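Local coordinates for protein PrgZ (Enterococcus faecalis, PDB 4FAJ) that binds peptide pheromones at the cell surface as a membrane-anchored solute-binding protein, probably serving peptide uptake, at residues Q216-I219 with K220-K224; F453-R456 with L457-D461. All blocks are in the same frame, centred on the assembly; numbering follows the deposited sequence.

Contact 1 of 2, residues Q216-I219 with K220-K224; sequences QKAI and KEYGK
Tyr222 reaches back one helical turn to Ala218, whose carbonyl O accepts a hydrogen bond from Tyr222 N at 2.9 Å. With chi1 at -64°, CG of the tyrosine sits anti to the carbonyl carbon, and the ring starts out back along the helix. Tyr222 CD2 comes 3.3 Å from Ala218 O, which lies oblique to the ring. The apolar part of the contact is thin: Ala218 CB meets Tyr222 CD2 at 4.3 Å. On one face, Glu221 CG stands 4.1 Å above the plane of the Tyr222 ring, over its centre.

Lys220 N donates to Gln216 O, and Glu221 N to Lys217 O. These bonds run the length of the short surface helix 216-222. The closing bond, from Gly223 N to Ile219 O at 2.8 Å, is bent to 139° at the hydrogen. Gly223 then leaves the helical path with phi 46°, a value that favours glycine.

The Lys220 side chain lies along the first carbonyl. Its CB is 3.5 Å from Gln216 O, its CG 3.3 Å and its CD 3.6 Å from that same oxygen. Beyond CD the extended chain runs back toward the start of the helix and outward to NZ. There, Gln216 N bonds to Asp141 OD1 of helix 139-150. Ile219 also packs on that helix, at Arg148, and on Tyr226.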
loop_
_atom_site.group_PDB
_atom_site.type_symbol
_atom_site.label_atom_id
_atom_site.label_comp_id
_atom_site.label_asym_id
_atom_site.label_seq_id
_atom_site.Cartn_x
_atom_site.Cartn_y
_atom_site.Cartn_z
ATOM N N GLN A 216 19.919 1.366 -16.310
ATOM C CA GLN A 216 21.278 1.524 -15.795
ATOM C C GLN A 216 21.904 2.867 -16.182
ATOM O O GLN A 216 22.535 3.512 -15.349
ATOM C CB GLN A 216 22.177 0.382 -16.265
ATOM C CG GLN A 216 21.980 -0.924 -15.538
ATOM C CD GLN A 216 22.715 -2.052 -16.221
ATOM O OE1 GLN A 216 22.225 -2.625 -17.198
ATOM N NE2 GLN A 216 23.907 -2.367 -15.730
ATOM N N LYS A 217 21.734 3.277 -17.435
ATOM C CA LYS A 217 22.294 4.543 -17.933
ATOM C C LYS A 217 21.765 5.752 -17.146
ATOM O O LYS A 217 22.534 6.629 -16.744
ATOM C CB LYS A 217 21.981 4.697 -19.427
ATOM C CG LYS A 217 22.432 6.010 -20.067
ATOM C CD LYS A 217 22.441 5.901 -21.598
ATOM C CE LYS A 217 22.504 7.266 -22.258
ATOM N NZ LYS A 217 21.190 7.963 -22.170
ATOM N N ALA A 218 20.450 5.791 -16.937
ATOM C CA ALA A 218 19.808 6.842 -16.141
ATOM C C ALA A 218 20.277 6.854 -14.683
ATOM O O ALA A 218 20.499 7.929 -14.117
ATOM C CB ALA A 218 18.286 6.700 -16.189
ATOM N N ILE A 219 20.421 5.672 -14.087
ATOM C CA ILE A 219 20.872 5.556 -12.701
ATOM C C ILE A 219 22.313 6.060 -12.563
ATOM O O ILE A 219 22.645 6.756 -11.604
ATOM C CB ILE A 219 20.766 4.096 -12.182
ATOM C CG1 ILE A 219 19.294 3.675 -12.046
ATOM C CG2 ILE A 219 21.505 3.927 -10.850
ATOM C CD1 ILE A 219 18.561 4.322 -10.868
ATOM N N LYS A 220 23.162 5.710 -13.522
ATOM C CA LYS A 220 24.547 6.179 -13.514
ATOM C C LYS A 220 24.615 7.697 -13.670
ATOM O O LYS A 220 25.453 8.349 -13.047
ATOM C CB LYS A 220 25.351 5.516 -14.624
ATOM C CG LYS A 220 25.611 4.036 -14.414
ATOM C CD LYS A 220 26.146 3.450 -15.712
ATOM C CE LYS A 220 26.516 1.996 -15.593
ATOM N NZ LYS A 220 27.265 1.561 -16.828
ATOM N N GLU A 221 23.717 8.242 -14.488
ATOM C CA GLU A 221 23.709 9.664 -14.805
ATOM C C GLU A 221 23.208 10.510 -13.641
ATOM O O GLU A 221 23.818 11.520 -13.298
ATOM C CB GLU A 221 22.836 9.916 -16.041
ATOM C CG GLU A 221 22.779 11.372 -16.508
ATOM C CD GLU A 221 24.143 11.931 -16.903
ATOM O OE1 GLU A 221 25.016 11.156 -17.346
ATOM O OE2 GLU A 221 24.340 13.157 -16.777
ATOM N N TYR A 222 22.090 10.100 -13.046
ATOM C CA TYR A 222 21.429 10.897 -12.020
ATOM C C TYR A 222 21.844 10.533 -10.600
ATOM O O TYR A 222 21.695 11.348 -9.695
ATOM C CB TYR A 222 19.906 10.804 -12.193
ATOM C CG TYR A 222 19.448 11.392 -13.508
ATOM C CD1 TYR A 222 19.750 12.711 -13.833
ATOM C CD2 TYR A 222 18.728 10.637 -14.430
ATOM C CE1 TYR A 222 19.355 13.266 -15.034
ATOM C CE2 TYR A 222 18.322 11.186 -15.640
ATOM C CZ TYR A 222 18.647 12.508 -15.931
ATOM O OH TYR A 222 18.255 13.090 -17.110
ATOM N N GLY A 223 22.369 9.324 -10.410
ATOM C CA GLY A 223 22.800 8.844 -9.090
ATOM C C GLY A 223 21.806 9.109 -7.969
ATOM O O GLY A 223 20.649 8.678 -8.026
ATOM N N LYS A 224 22.260 9.831 -6.947
ATOM C CA LYS A 224 21.427 10.147 -5.778
ATOM C C LYS A 224 20.218 11.027 -6.094
ATOM O O LYS A 224 19.273 11.079 -5.311
ATOM C CB LYS A 224 22.266 10.842 -4.706
ATOM C CG LYS A 224 23.178 9.912 -3.909
ATOM C CD LYS A 224 24.124 10.729 -3.019
ATOM C CE LYS A 224 24.518 9.984 -1.749
ATOM N NZ LYS A 224 25.354 10.862 -0.869
#

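Contact 2 of 2, residues F453-R456 with L457-D461; sequences FMER and LTKKD
Arg456 grips the backbone carbonyl of Asp461 with two nitrogens, beside a Schellman motif that closes helix 450-459. NE donates to Asp461 O at 2.9 Å and NH2 to the same oxygen at 3.0 Å. The oxygen lies at the guanidinium edge, 9° out of its plane. Of the two donors, NE lies nearly on the line of the carbonyl bond, while NH2 stands above the carbonyl plane. The paired hydrogen bonds should limit rotation of the guanidinium. The Asp461 carboxylate adds charge attraction alone: OD2 is 3.7 Å from Arg456 NE, a long salt bridge, well out of the guanidinium plane.

The backbone sets up this grip. Lys460 has positive phi, 59°, and turns the chain back on the helix. Asp461 N then bonds to Arg456 O at 2.8 Å, and Lys460 N to Leu457 O. The arginine chain, bent at chi3 (61°), brings NE and NH2 round to the returning carbonyl.

One residue earlier along the helix, Lys459 N donates to Glu455 O. The side chains of Glu455 and Lys459 lie alongside each other and point the same way, touching through Glu455 CG and Lys459 CE. Their charged ends are not in contact.

The buried side of the helix carries Phe453 and Leu457. These pack on Ser465 of strand 464-470, and Phe453 and Arg456 also touch Leu416 of strand 412-418. Phe453, Met454 and Leu457 each pack on an apolar side chain of the bound peptide, so this helix contributes to the peptide-binding surface. Between the two buried residues, Leu457 CG meets the Phe453 ring obliquely, 3.8 Å from CE1.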
loop_
_atom_site.group_PDB
_atom_site.type_symbol
_atom_site.label_atom_id
_atom_site.label_comp_id
_atom_site.label_asym_id
_atom_site.label_seq_id
_atom_site.Cartn_x
_atom_site.Cartn_y
_atom_site.Cartn_z
ATOM N N PHE A 453 3.686 13.514 6.918
ATOM C CA PHE A 453 3.173 12.326 7.599
ATOM C C PHE A 453 4.101 11.122 7.343
ATOM O O PHE A 453 4.498 10.443 8.280
ATOM C CB PHE A 453 1.741 12.037 7.114
ATOM C CG PHE A 453 0.928 11.140 8.014
ATOM C CD1 PHE A 453 1.484 10.457 9.104
ATOM C CD2 PHE A 453 -0.419 10.939 7.730
ATOM C CE1 PHE A 453 0.702 9.624 9.899
ATOM C CE2 PHE A 453 -1.198 10.102 8.525
ATOM C CZ PHE A 453 -0.632 9.440 9.601
ATOM N N MET A 454 4.471 10.873 6.089
ATOM C CA MET A 454 5.363 9.746 5.782
ATOM C C MET A 454 6.683 9.856 6.529
ATOM O O MET A 454 7.170 8.865 7.071
ATOM C CB MET A 454 5.631 9.623 4.278
ATOM C CG MET A 454 4.409 9.221 3.466
ATOM S SD MET A 454 4.024 7.465 3.564
ATOM C CE MET A 454 5.106 6.841 2.280
ATOM N N GLU A 455 7.244 11.066 6.577
ATOM C CA GLU A 455 8.522 11.302 7.245
ATOM C C GLU A 455 8.425 11.051 8.760
ATOM O O GLU A 455 9.311 10.428 9.353
ATOM C CB GLU A 455 9.007 12.730 6.955
ATOM C CG GLU A 455 10.302 13.132 7.656
ATOM C CD GLU A 455 10.628 14.596 7.451
ATOM O OE1 GLU A 455 10.288 15.418 8.339
ATOM O OE2 GLU A 455 11.210 14.932 6.394
ATOM N N ARG A 456 7.349 11.523 9.379
ATOM C CA ARG A 456 7.168 11.321 10.814
ATOM C C ARG A 456 6.942 9.846 11.166
ATOM O O ARG A 456 7.402 9.391 12.202
ATOM C CB ARG A 456 6.040 12.201 11.344
ATOM C CG ARG A 456 6.412 13.679 11.319
ATOM C CD ARG A 456 5.352 14.555 11.936
ATOM N NE ARG A 456 5.115 14.223 13.335
ATOM C CZ ARG A 456 4.302 14.898 14.142
ATOM N NH1 ARG A 456 3.642 15.970 13.701
ATOM N NH2 ARG A 456 4.159 14.503 15.401
ATOM N N LEU A 457 6.263 9.103 10.296
ATOM C CA LEU A 457 6.108 7.657 10.499
ATOM C C LEU A 457 7.460 6.959 10.430
ATOM O O LEU A 457 7.764 6.131 11.282
ATOM C CB LEU A 457 5.166 7.034 9.467
ATOM C CG LEU A 457 3.674 7.260 9.711
ATOM C CD1 LEU A 457 2.892 6.842 8.480
ATOM C CD2 LEU A 457 3.184 6.505 10.977
ATOM N N THR A 458 8.268 7.317 9.428
ATOM C CA THR A 458 9.591 6.712 9.252
ATOM C C THR A 458 10.483 6.971 10.459
ATOM O O THR A 458 11.214 6.082 10.876
ATOM C CB THR A 458 10.294 7.203 7.959
ATOM O OG1 THR A 458 9.486 6.884 6.826
ATOM C CG2 THR A 458 11.677 6.546 7.782
ATOM N N LYS A 459 10.403 8.176 11.027
ATOM C CA LYS A 459 11.210 8.551 12.191
ATOM C C LYS A 459 10.577 8.164 13.534
ATOM O O LYS A 459 11.187 8.366 14.583
ATOM C CB LYS A 459 11.500 10.063 12.171
ATOM C CG LYS A 459 12.312 10.510 10.953
ATOM C CD LYS A 459 12.422 12.037 10.877
ATOM C CE LYS A 459 13.449 12.481 9.838
ATOM N NZ LYS A 459 14.839 12.502 10.386
ATOM N N LYS A 460 9.364 7.609 13.500
ATOM C CA LYS A 460 8.575 7.305 14.712
ATOM C C LYS A 460 8.281 8.545 15.560
ATOM O O LYS A 460 8.168 8.480 16.790
ATOM C CB LYS A 460 9.224 6.190 15.548
ATOM C CG LYS A 460 9.464 4.894 14.778
ATOM C CD LYS A 460 9.938 3.778 15.703
ATOM C CE LYS A 460 9.952 2.415 15.014
ATOM N NZ LYS A 460 10.903 2.358 13.867
ATOM N N ASP A 461 8.119 9.672 14.880
ATOM C CA ASP A 461 7.819 10.952 15.517
ATOM C C ASP A 461 6.299 11.075 15.618
ATOM O O ASP A 461 5.672 11.935 14.996
ATOM C CB ASP A 461 8.431 12.096 14.698
ATOM C CG ASP A 461 8.297 13.456 15.376
ATOM O OD1 ASP A 461 7.916 13.522 16.567
ATOM O OD2 ASP A 461 8.585 14.473 14.708
#

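From the N terminus, the chain reaches contact 1 first. Residues 216-224 form and leave the short helix 216-222, near the surface. Much later in the chain, contact 2 covers residues 453-461, the later part of helix 450-459 and the turn that leads to strand 464-470. Each contact closes only a local turn. They come in series, neither nesting nor crossing. The centres of contact 1 and contact 2 are about 28 Å apart. Their nearest atoms are about 15 Å apart, with no touch. Contact 1 lies within one helix, whose side chains pack on helix 139-150. Contact 2 ties its helix to strands 412-418 and 464-470 and faces the bound peptide.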